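Local coordinates for CurM Sulfotransferase (Moorea producta, PDB 4GBM), which probably transfers a sulfo group from PAPS to an intermediate of curacin biosynthesis, leaving adenosine-3',5'-diphosphate (PAP), at residues E151-R164 against F207-Y221. The protein carries 2 engineered substitutions. Numbering follows the deposited sequence.
With A3P (adenosine-3'-5'-diphosphate), chain G.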
ATOM      1  N   GLU A 151       1.348 -12.537  -9.076  1.00 12.75           N
ATOM      2  CA  GLU A 151       0.675 -13.689  -9.666  1.00 12.05           C
ATOM      3  C   GLU A 151       1.629 -14.847  -9.938  1.00 12.98           C
ATOM      4  O   GLU A 151       1.198 -15.997 -10.050  1.00 14.07           O
ATOM      5  CB  GLU A 151      -0.065 -13.275 -10.945  1.00 12.12           C
ATOM      6  CG  GLU A 151      -1.288 -12.403 -10.662  1.00 12.28           C
ATOM      7  CD  GLU A 151      -2.387 -13.176  -9.942  1.00 13.46           C
ATOM      8  OE1 GLU A 151      -3.005 -14.060 -10.575  1.00 16.27           O
ATOM      9  OE2 GLU A 151      -2.626 -12.908  -8.741  1.00 13.75           O
ATOM     10  N   ALA A 152       2.919 -14.546 -10.041  1.00 13.08           N
ATOM     11  CA  ALA A 152       3.926 -15.585 -10.260  1.00 13.04           C
ATOM     12  C   ALA A 152       4.282 -16.314  -8.971  1.00 13.13           C
ATOM     13  O   ALA A 152       4.587 -17.511  -8.996  1.00 14.96           O
ATOM     14  CB  ALA A 152       5.176 -14.997 -10.901  1.00 14.58           C
ATOM     15  N   LEU A 153       4.236 -15.597  -7.851  1.00 12.54           N
ATOM     16  CA  LEU A 153       4.670 -16.150  -6.568  1.00 12.55           C
ATOM     17  C   LEU A 153       3.544 -16.786  -5.763  1.00 12.43           C
ATOM     18  O   LEU A 153       3.786 -17.703  -4.973  1.00 13.26           O
ATOM     19  CB  LEU A 153       5.343 -15.067  -5.714  1.00 12.98           C
ATOM     20  CG  LEU A 153       6.657 -14.461  -6.216  1.00 16.93           C
ATOM     21  CD1 LEU A 153       7.183 -13.438  -5.219  1.00 20.93           C
ATOM     22  CD2 LEU A 153       7.702 -15.529  -6.499  1.00 23.30           C
ATOM     23  N   PHE A 154       2.330 -16.278  -5.957  1.00 11.84           N
ATOM     24  CA  PHE A 154       1.174 -16.641  -5.144  1.00 11.27           C
ATOM     25  C   PHE A 154       0.035 -17.127  -6.017  1.00 11.52           C
ATOM     26  O   PHE A 154      -0.146 -16.646  -7.143  1.00 12.77           O
ATOM     27  CB  PHE A 154       0.652 -15.431  -4.358  1.00 11.17           C
ATOM     28  CG  PHE A 154       1.649 -14.830  -3.405  1.00  9.70           C
ATOM     29  CD1 PHE A 154       1.793 -15.346  -2.125  1.00 11.54           C
ATOM     30  CD2 PHE A 154       2.433 -13.734  -3.783  1.00 10.99           C
ATOM     31  CE1 PHE A 154       2.710 -14.794  -1.228  1.00 11.87           C
ATOM     32  CE2 PHE A 154       3.355 -13.174  -2.882  1.00 11.00           C
ATOM     33  CZ  PHE A 154       3.481 -13.714  -1.604  1.00 10.23           C
ATOM     34  N   ALA A 155      -0.754 -18.054  -5.480  1.00 11.74           N
ATOM     35  CA  ALA A 155      -1.942 -18.532  -6.159  1.00 13.10           C
ATOM     36  C   ALA A 155      -3.218 -17.960  -5.546  1.00 12.14           C
ATOM     37  O   ALA A 155      -3.410 -18.018  -4.331  1.00 14.46           O
ATOM     38  CB  ALA A 155      -1.974 -20.057  -6.137  1.00 12.93           C
ATOM     39  N   ASN A 156      -4.081 -17.416  -6.408  1.00 12.23           N
ATOM     40  CA  ASN A 156      -5.413 -16.918  -6.044  0.60 13.29           C
ATOM     41  C   ASN A 156      -5.431 -15.812  -4.994  1.00 12.17           C
ATOM     42  O   ASN A 156      -6.340 -15.727  -4.163  1.00 13.57           O
ATOM     43  CB  ASN A 156      -6.357 -18.072  -5.684  0.60 15.39           C
ATOM     44  CG  ASN A 156      -6.622 -18.992  -6.862  0.60 18.16           C
ATOM     45  OD1 ASN A 156      -5.956 -20.016  -7.025  0.60 21.89           O
ATOM     46  ND2 ASN A 156      -7.577 -18.613  -7.709  0.60 23.15           N
ATOM     47  N   SER A 157      -4.441 -14.926  -5.060  1.00 10.74           N
ATOM     48  CA  SER A 157      -4.462 -13.744  -4.191  1.00  9.76           C
ATOM     49  C   SER A 157      -5.665 -12.850  -4.484  1.00  9.89           C
ATOM     50  O   SER A 157      -6.221 -12.866  -5.590  1.00 10.35           O
ATOM     51  CB  SER A 157      -3.183 -12.916  -4.351  1.00  9.10           C
ATOM     52  OG  SER A 157      -2.050 -13.671  -3.959  1.00 11.17           O
ATOM     53  N   LYS A 158      -6.058 -12.070  -3.482  1.00  9.20           N
ATOM     54  CA  LYS A 158      -7.096 -11.068  -3.662  1.00  9.13           C
ATOM     55  C   LYS A 158      -6.471  -9.681  -3.708  1.00  8.62           C
ATOM     56  O   LYS A 158      -5.477  -9.409  -3.029  1.00  9.81           O
ATOM     57  CB  LYS A 158      -8.128 -11.152  -2.541  1.00  9.70           C
ATOM     58  CG  LYS A 158      -9.091 -12.318  -2.699  1.00 12.63           C
ATOM     59  CD  LYS A 158     -10.157 -12.293  -1.613  1.00 15.20           C
ATOM     60  CE  LYS A 158     -11.161 -13.419  -1.798  1.00 18.28           C
ATOM     61  NZ  LYS A 158     -10.546 -14.767  -1.635  1.00 21.58           N
ATOM     62  N   TYR A 159      -7.061  -8.822  -4.528  1.00  8.59           N
ATOM     63  CA  TYR A 159      -6.554  -7.476  -4.754  1.00  8.20           C
ATOM     64  C   TYR A 159      -7.566  -6.426  -4.369  1.00  8.53           C
ATOM     65  O   TYR A 159      -8.693  -6.420  -4.870  1.00  9.01           O
ATOM     66  CB  TYR A 159      -6.179  -7.316  -6.225  1.00  8.76           C
ATOM     67  CG  TYR A 159      -5.024  -8.190  -6.594  1.00  8.41           C
ATOM     68  CD1 TYR A 159      -3.719  -7.726  -6.472  1.00  8.16           C
ATOM     69  CD2 TYR A 159      -5.225  -9.493  -7.050  1.00  8.84           C
ATOM     70  CE1 TYR A 159      -2.641  -8.531  -6.796  1.00 10.27           C
ATOM     71  CE2 TYR A 159      -4.152 -10.311  -7.376  1.00  9.14           C
ATOM     72  CZ  TYR A 159      -2.864  -9.818  -7.255  1.00  8.72           C
ATOM     73  OH  TYR A 159      -1.802 -10.613  -7.577  1.00 10.98           O
ATOM     74  N   ILE A 160      -7.155  -5.551  -3.456  1.00  7.81           N
ATOM     75  CA  ILE A 160      -7.938  -4.375  -3.109  1.00  7.99           C
ATOM     76  C   ILE A 160      -7.377  -3.204  -3.904  1.00  7.62           C
ATOM     77  O   ILE A 160      -6.216  -2.828  -3.716  1.00  8.90           O
ATOM     78  CB  ILE A 160      -7.838  -4.064  -1.605  1.00  7.63           C
ATOM     79  CG1 ILE A 160      -8.305  -5.256  -0.765  1.00  8.03           C
ATOM     80  CG2 ILE A 160      -8.640  -2.799  -1.259  1.00  7.60           C
ATOM     81  CD1 ILE A 160      -7.908  -5.129   0.714  1.00  8.26           C
ATOM     82  N   TYR A 161      -8.203  -2.629  -4.780  1.00  7.78           N
ATOM     83  CA  TYR A 161      -7.794  -1.504  -5.611  1.00  7.51           C
ATOM     84  C   TYR A 161      -8.331  -0.237  -4.975  1.00  7.39           C
ATOM     85  O   TYR A 161      -9.536   0.028  -5.017  1.00  7.83           O
ATOM     86  CB  TYR A 161      -8.322  -1.696  -7.041  1.00  7.82           C
ATOM     87  CG  TYR A 161      -8.049  -0.569  -8.025  1.00  7.84           C
ATOM     88  CD1 TYR A 161      -6.981   0.324  -7.854  1.00  9.13           C
ATOM     89  CD2 TYR A 161      -8.851  -0.425  -9.154  1.00  9.07           C
ATOM     90  CE1 TYR A 161      -6.747   1.344  -8.780  1.00  8.92           C
ATOM     91  CE2 TYR A 161      -8.627   0.584 -10.085  1.00  9.02           C
ATOM     92  CZ  TYR A 161      -7.571   1.459  -9.896  1.00 10.28           C
ATOM     93  OH  TYR A 161      -7.376   2.455 -10.809  1.00  9.97           O
ATOM     94  N   LEU A 162      -7.424   0.509  -4.348  1.00  7.16           N
ATOM     95  CA  LEU A 162      -7.761   1.752  -3.655  1.00  7.09           C
ATOM     96  C   LEU A 162      -7.494   2.935  -4.580  1.00  7.57           C
ATOM     97  O   LEU A 162      -6.384   3.085  -5.094  1.00  7.74           O
ATOM     98  CB  LEU A 162      -6.936   1.864  -2.367  1.00  7.34           C
ATOM     99  CG  LEU A 162      -7.066   3.147  -1.545  1.00  8.52           C
ATOM    100  CD1 LEU A 162      -8.487   3.359  -1.006  1.00  8.81           C
ATOM    101  CD2 LEU A 162      -6.056   3.115  -0.410  1.00 10.09           C
ATOM    102  N   VAL A 163      -8.527   3.748  -4.798  1.00  7.44           N
ATOM    103  CA  VAL A 163      -8.446   4.913  -5.681  1.00  7.32           C
ATOM    104  C   VAL A 163      -8.798   6.199  -4.936  1.00  7.27           C
ATOM    105  O   VAL A 163      -9.599   6.182  -4.001  1.00  8.59           O
ATOM    106  CB  VAL A 163      -9.350   4.771  -6.947  1.00  8.45           C
ATOM    107  CG1 VAL A 163      -8.914   3.604  -7.808  1.00 10.82           C
ATOM    108  CG2 VAL A 163     -10.823   4.630  -6.585  1.00  9.52           C
ATOM    109  N   ARG A 164      -8.174   7.302  -5.344  1.00  7.31           N
ATOM    110  CA  ARG A 164      -8.495   8.624  -4.810  1.00  7.39           C
ATOM    111  C   ARG A 164      -8.547   9.623  -5.962  1.00  7.59           C
ATOM    112  O   ARG A 164      -7.878   9.437  -6.973  1.00  7.65           O
ATOM    113  CB  ARG A 164      -7.469   9.044  -3.749  1.00  7.33           C
ATOM    114  CG  ARG A 164      -7.847  10.337  -3.032  1.00  7.49           C
ATOM    115  CD  ARG A 164      -6.875  10.657  -1.932  1.00  7.92           C
ATOM    116  NE  ARG A 164      -7.335  11.817  -1.172  1.00  7.79           N
ATOM    117  CZ  ARG A 164      -6.622  12.403  -0.218  1.00  9.45           C
ATOM    118  NH1 ARG A 164      -5.399  11.967   0.054  1.00  9.06           N
ATOM    119  NH2 ARG A 164      -7.124  13.435   0.451  1.00  8.58           N
ATOM    120  N   PHE A 207      -3.681  -4.511 -15.318  1.00  9.43           N
ATOM    121  CA  PHE A 207      -3.386  -5.745 -14.601  1.00  9.47           C
ATOM    122  C   PHE A 207      -4.667  -6.464 -14.163  1.00  9.54           C
ATOM    123  O   PHE A 207      -4.847  -7.662 -14.415  1.00 10.42           O
ATOM    124  CB  PHE A 207      -2.490  -5.406 -13.405  1.00  9.10           C
ATOM    125  CG  PHE A 207      -2.296  -6.524 -12.432  1.00  9.12           C
ATOM    126  CD1 PHE A 207      -1.511  -7.633 -12.759  1.00  9.49           C
ATOM    127  CD2 PHE A 207      -2.854  -6.444 -11.163  1.00 10.35           C
ATOM    128  CE1 PHE A 207      -1.313  -8.665 -11.848  1.00 11.05           C
ATOM    129  CE2 PHE A 207      -2.665  -7.474 -10.237  1.00 10.62           C
ATOM    130  CZ  PHE A 207      -1.889  -8.586 -10.583  1.00 10.74           C
ATOM    131  N   LEU A 208      -5.567  -5.714 -13.541  1.00  9.27           N
ATOM    132  CA  LEU A 208      -6.791  -6.304 -13.011  1.00  9.62           C
ATOM    133  C   LEU A 208      -7.762  -6.747 -14.096  1.00 10.16           C
ATOM    134  O   LEU A 208      -8.582  -7.646 -13.864  1.00 10.46           O
ATOM    135  CB  LEU A 208      -7.470  -5.352 -12.024  1.00  9.02           C
ATOM    136  CG  LEU A 208      -6.708  -5.084 -10.721  1.00  9.88           C
ATOM    137  CD1 LEU A 208      -7.517  -4.143  -9.859  1.00 11.56           C
ATOM    138  CD2 LEU A 208      -6.401  -6.370  -9.954  1.00 11.53           C
ATOM    139  N   SER A 209      -7.663  -6.146 -15.281  1.00 10.75           N
ATOM    140  CA  SER A 209      -8.551  -6.513 -16.384  1.00 11.46           C
ATOM    141  C   SER A 209      -8.375  -7.976 -16.795  1.00 11.30           C
ATOM    142  O   SER A 209      -9.286  -8.578 -17.367  1.00 11.62           O
ATOM    143  CB  SER A 209      -8.349  -5.592 -17.590  1.00 12.56           C
ATOM    144  OG  SER A 209      -7.158  -5.902 -18.290  1.00 15.32           O
ATOM    145  N   GLN A 210      -7.208  -8.537 -16.481  1.00 10.92           N
ATOM    146  CA  GLN A 210      -6.875  -9.924 -16.824  1.00 11.40           C
ATOM    147  C   GLN A 210      -7.251 -10.933 -15.737  1.00 11.82           C
ATOM    148  O   GLN A 210      -7.145 -12.141 -15.954  1.00 13.37           O
ATOM    149  CB  GLN A 210      -5.375 -10.054 -17.111  1.00 12.87           C
ATOM    150  CG  GLN A 210      -4.868  -9.197 -18.254  1.00 13.68           C
ATOM    151  CD  GLN A 210      -3.565  -9.714 -18.841  1.00 17.23           C
ATOM    152  OE1 GLN A 210      -3.133 -10.838 -18.554  1.00 20.86           O
ATOM    153  NE2 GLN A 210      -2.942  -8.903 -19.682  1.00 19.18           N
ATOM    154  N   LEU A 211      -7.665 -10.446 -14.570  1.00 11.21           N
ATOM    155  CA  LEU A 211      -7.953 -11.339 -13.439  1.00 11.70           C
ATOM    156  C   LEU A 211      -9.446 -11.524 -13.216  1.00 12.14           C
ATOM    157  O   LEU A 211     -10.253 -10.680 -13.616  1.00 12.83           O
ATOM    158  CB  LEU A 211      -7.287 -10.829 -12.151  1.00 12.72           C
ATOM    159  CG  LEU A 211      -5.774 -10.579 -12.218  1.00 14.00           C
ATOM    160  CD1 LEU A 211      -5.223 -10.251 -10.840  1.00 16.74           C
ATOM    161  CD2 LEU A 211      -5.038 -11.777 -12.789  1.00 14.45           C
ATOM    162  N   GLU A 212      -9.813 -12.624 -12.563  1.00 13.32           N
ATOM    163  CA  GLU A 212     -11.214 -12.887 -12.257  1.00 14.84           C
ATOM    164  C   GLU A 212     -11.824 -11.717 -11.485  1.00 13.91           C
ATOM    165  O   GLU A 212     -11.206 -11.208 -10.544  1.00 12.83           O
ATOM    166  CB  GLU A 212     -11.359 -14.163 -11.428  1.00 15.81           C
ATOM    167  CG  GLU A 212     -10.995 -15.446 -12.160  1.00 21.44           C
ATOM    168  CD  GLU A 212      -9.536 -15.865 -11.984  1.00 27.12           C
ATOM    169  OE1 GLU A 212      -8.651 -15.000 -11.767  1.00 24.17           O
ATOM    170  OE2 GLU A 212      -9.274 -17.082 -12.082  1.00 29.84           O
ATOM    171  N   PRO A 213     -13.037 -11.276 -11.880  1.00 14.57           N
ATOM    172  CA  PRO A 213     -13.722 -10.238 -11.103  1.00 14.26           C
ATOM    173  C   PRO A 213     -13.836 -10.625  -9.628  1.00 13.99           C
ATOM    174  O   PRO A 213     -13.842  -9.757  -8.742  1.00 13.12           O
ATOM    175  CB  PRO A 213     -15.111 -10.183 -11.745  1.00 16.13           C
ATOM    176  CG  PRO A 213     -14.868 -10.577 -13.159  1.00 17.72           C
ATOM    177  CD  PRO A 213     -13.751 -11.587 -13.137  1.00 15.92           C
ATOM    178  N   GLU A 214     -13.894 -11.928  -9.376  1.00 14.80           N
ATOM    179  CA  GLU A 214     -14.082 -12.449  -8.030  1.00 13.82           C
ATOM    180  C   GLU A 214     -12.851 -12.283  -7.125  1.00 14.04           C
ATOM    181  O   GLU A 214     -12.946 -12.455  -5.908  1.00 14.62           O
ATOM    182  CB  GLU A 214     -14.531 -13.916  -8.098  1.00 15.86           C
ATOM    183  CG  GLU A 214     -15.914 -14.139  -8.751  1.00 19.03           C
ATOM    184  CD  GLU A 214     -15.918 -14.083 -10.285  1.00 23.97           C
ATOM    185  OE1 GLU A 214     -17.027 -14.063 -10.863  1.00 28.81           O
ATOM    186  OE2 GLU A 214     -14.838 -14.067 -10.919  1.00 21.61           O
ATOM    187  N   ARG A 215     -11.708 -11.922  -7.711  1.00 12.21           N
ATOM    188  CA  ARG A 215     -10.469 -11.722  -6.937  1.00 11.57           C
ATOM    189  C   ARG A 215     -10.063 -10.254  -6.760  1.00 10.33           C
ATOM    190  O   ARG A 215      -8.948  -9.956  -6.315  1.00 10.77           O
ATOM    191  CB  ARG A 215      -9.315 -12.521  -7.558  1.00 12.11           C
ATOM    192  CG  ARG A 215      -9.482 -14.025  -7.380  1.00 14.11           C
ATOM    193  CD  ARG A 215      -8.146 -14.756  -7.488  1.00 17.85           C
ATOM    194  NE  ARG A 215      -7.544 -14.696  -8.820  1.00 16.02           N
ATOM    195  CZ  ARG A 215      -6.296 -14.311  -9.091  1.00 15.64           C
ATOM    196  NH1 ARG A 215      -5.865 -14.323 -10.347  1.00 15.53           N
ATOM    197  NH2 ARG A 215      -5.467 -13.919  -8.128  1.00 13.35           N
ATOM    198  N   GLN A 216     -10.971  -9.344  -7.102  1.00  9.70           N
ATOM    199  CA  GLN A 216     -10.683  -7.914  -7.022  1.00  9.25           C
ATOM    200  C   GLN A 216     -11.848  -7.119  -6.457  1.00  9.25           C
ATOM    201  O   GLN A 216     -13.019  -7.474  -6.643  1.00  9.64           O
ATOM    202  CB  GLN A 216     -10.280  -7.362  -8.390  1.00  9.22           C
ATOM    203  CG  GLN A 216     -11.288  -7.657  -9.493  1.00 10.31           C
ATOM    204  CD  GLN A 216     -10.770  -7.253 -10.844  1.00 11.09           C
ATOM    205  OE1 GLN A 216     -10.691  -6.066 -11.166  1.00 10.73           O
ATOM    206  NE2 GLN A 216     -10.404  -8.241 -11.648  1.00 11.48           N
ATOM    207  N   HIS A 217     -11.510  -6.039  -5.755  1.00  8.86           N
ATOM    208  CA  HIS A 217     -12.505  -5.218  -5.082  1.00  8.89           C
ATOM    209  C   HIS A 217     -12.008  -3.786  -5.037  1.00  8.62           C
ATOM    210  O   HIS A 217     -10.905  -3.536  -4.558  1.00  8.91           O
ATOM    211  CB  HIS A 217     -12.677  -5.747  -3.654  1.00  9.68           C
ATOM    212  CG  HIS A 217     -13.749  -5.069  -2.864  1.00  9.57           C
ATOM    213  ND1 HIS A 217     -15.083  -5.401  -2.978  1.00 14.61           N
ATOM    214  CD2 HIS A 217     -13.679  -4.105  -1.916  1.00 11.81           C
ATOM    215  CE1 HIS A 217     -15.790  -4.656  -2.145  1.00 16.57           C
ATOM    216  NE2 HIS A 217     -14.963  -3.858  -1.493  1.00 14.98           N
ATOM    217  N   GLN A 218     -12.814  -2.852  -5.525  1.00  8.65           N
ATOM    218  CA  GLN A 218     -12.406  -1.453  -5.538  1.00  9.46           C
ATOM    219  C   GLN A 218     -12.898  -0.723  -4.301  1.00  8.97           C
ATOM    220  O   GLN A 218     -14.041  -0.904  -3.871  1.00 11.88           O
ATOM    221  CB  GLN A 218     -12.934  -0.747  -6.792  1.00  8.61           C
ATOM    222  CG  GLN A 218     -12.325   0.638  -7.018  1.00 12.40           C
ATOM    223  CD  GLN A 218     -12.969   1.374  -8.178  1.00 14.97           C
ATOM    224  OE1 GLN A 218     -13.742   2.314  -7.980  1.00 19.82           O
ATOM    225  NE2 GLN A 218     -12.658   0.948  -9.394  1.00 18.96           N
ATOM    226  N   ILE A 219     -12.021   0.100  -3.727  1.00  8.36           N
ATOM    227  CA  ILE A 219     -12.388   1.010  -2.646  1.00  8.59           C
ATOM    228  C   ILE A 219     -12.022   2.431  -3.055  1.00  9.35           C
ATOM    229  O   ILE A 219     -10.905   2.685  -3.484  1.00  8.59           O
ATOM    230  CB  ILE A 219     -11.669   0.657  -1.332  1.00  8.82           C
ATOM    231  CG1 ILE A 219     -12.167  -0.702  -0.817  1.00 10.35           C
ATOM    232  CG2 ILE A 219     -11.914   1.748  -0.258  1.00  9.76           C
ATOM    233  CD1 ILE A 219     -11.452  -1.188   0.415  1.00 11.95           C
ATOM    234  N   ARG A 220     -12.978   3.344  -2.929  1.00 10.09           N
ATOM    235  CA  ARG A 220     -12.709   4.758  -3.160  1.00  8.96           C
ATOM    236  C   ARG A 220     -12.347   5.384  -1.828  1.00  8.22           C
ATOM    237  O   ARG A 220     -13.086   5.242  -0.848  1.00  8.67           O
ATOM    238  CB  ARG A 220     -13.931   5.440  -3.766  1.00 11.75           C
ATOM    239  CG  ARG A 220     -14.472   4.657  -4.962  1.00 14.91           C
ATOM    240  CD  ARG A 220     -15.778   5.224  -5.485  1.00 20.02           C
ATOM    241  NE  ARG A 220     -15.578   6.435  -6.275  1.00 20.93           N
ATOM    242  CZ  ARG A 220     -15.104   6.453  -7.518  1.00 21.04           C
ATOM    243  NH1 ARG A 220     -14.978   7.612  -8.144  1.00 22.09           N
ATOM    244  NH2 ARG A 220     -14.750   5.323  -8.142  1.00 22.03           N
ATOM    245  N   TYR A 221     -11.206   6.070  -1.800  1.00  8.02           N
ATOM    246  CA  TYR A 221     -10.757   6.767  -0.594  1.00  8.02           C
ATOM    247  C   TYR A 221     -11.866   7.628   0.001  1.00  8.39           C
ATOM    248  O   TYR A 221     -12.045   7.688   1.230  1.00  8.50           O
ATOM    249  CB  TYR A 221      -9.535   7.643  -0.904  1.00  7.95           C
ATOM    250  CG  TYR A 221      -9.189   8.568   0.235  1.00  8.03           C
ATOM    251  CD1 TYR A 221      -8.448   8.112   1.324  1.00  8.28           C
ATOM    252  CD2 TYR A 221      -9.632   9.889   0.243  1.00  8.34           C
ATOM    253  CE1 TYR A 221      -8.142   8.953   2.390  1.00  8.10           C
ATOM    254  CE2 TYR A 221      -9.332  10.747   1.302  1.00  8.53           C
ATOM    255  CZ  TYR A 221      -8.589  10.274   2.368  1.00  8.41           C
ATOM    256  OH  TYR A 221      -8.301  11.128   3.402  1.00  9.51           O
TER
HETATM  257  P1  A3P G 406      -1.824  14.049   3.013  1.00  8.85           P
HETATM  258  O1P A3P G 406      -0.649  14.525   2.197  1.00 10.34           O
HETATM  259  O2P A3P G 406      -1.523  13.932   4.486  1.00  9.15           O
HETATM  260  O3P A3P G 406      -3.101  14.769   2.683  1.00  9.90           O
HETATM  261  P2  A3P G 406      -0.794   7.067   1.522  1.00  7.32           P
HETATM  262  O4P A3P G 406      -1.336   6.231   0.407  1.00  7.09           O
HETATM  263  O5P A3P G 406       0.499   7.774   1.235  1.00  9.94           O
HETATM  264  O6P A3P G 406      -0.806   6.355   2.849  1.00  6.21           O
HETATM  265  O5' A3P G 406      -1.852   8.283   1.666  1.00  7.15           O
HETATM  266  C5' A3P G 406      -1.522   9.402   2.495  1.00  8.15           C
HETATM  267  C4' A3P G 406      -2.781  10.223   2.626  1.00  7.40           C
HETATM  268  O4' A3P G 406      -3.713   9.509   3.448  1.00  8.11           O
HETATM  269  C3' A3P G 406      -2.555  11.524   3.371  1.00  7.37           C
HETATM  270  O3' A3P G 406      -2.038  12.526   2.483  1.00  7.70           O
HETATM  271  C2' A3P G 406      -3.958  11.813   3.892  1.00  8.91           C
HETATM  272  O2' A3P G 406      -4.717  12.557   2.934  1.00  9.76           O
HETATM  273  C1' A3P G 406      -4.599  10.439   4.058  1.00  8.61           C
HETATM  274  N9  A3P G 406      -4.735  10.104   5.499  1.00  7.38           N
HETATM  275  C8  A3P G 406      -3.757   9.776   6.368  1.00  8.76           C
HETATM  276  N7  A3P G 406      -4.256   9.566   7.616  1.00  8.69           N
HETATM  277  C5  A3P G 406      -5.588   9.769   7.538  1.00  7.18           C
HETATM  278  C6  A3P G 406      -6.738   9.716   8.471  1.00  7.94           C
HETATM  279  N6  A3P G 406      -6.542   9.383   9.771  1.00  8.60           N
HETATM  280  N1  A3P G 406      -7.969  10.002   7.970  1.00  7.82           N
HETATM  281  C2  A3P G 406      -8.172  10.319   6.670  1.00  8.81           C
HETATM  282  N3  A3P G 406      -7.169  10.378   5.769  1.00  7.69           N
HETATM  283  C4  A3P G 406      -5.897  10.112   6.148  1.00  6.37           C
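Phe207 turns its edge to one face of the Tyr159 ring, a T-shaped pair with planes at 79° and Phe207 CE2 3.6 Å from Tyr159 CE1; at the ring's edge, Tyr159 OH donates to the anti lone pair of Glu151 OE2, which also accepts from Arg215 NH2. They sit at the N-terminal end of a parallel strand pair, 158-163 beside 216-220, at the border of the P-loop-type sheet of the sulfotransferase fold. The Arg215 guanidinium is used along its edge: NH1 and NH2 form an end-on salt bridge with Glu151 (Arg215 NH1 to Glu151 OE1 2.9 Å), NE and NH1 both reach Glu212 OE1, and NH2 also meets Ser157 O at 2.8 Å, in the carbonyl plane. A bend at chi3 (-66°) brings that edge round to Glu151. A leucine in place of Arg215 would probably leave the Glu151 and Glu212 carboxylates without their shared counter-charge. Six backbone bonds join the strands, from Tyr159 N to Arg215 O through Tyr221 N to Val163 O. Beyond them the extended Arg164 chain lies over one face of Tyr221, an off-centre cation-pi contact with Arg164 CZ 4.0 Å from the Tyr221 ring centroid. Both hold the nucleotide: Arg164 NH1 donates to A3P O2', and Tyr221 OH to A3P N3 at 2.7 Å, N3 lying in the tyrosine ring plane.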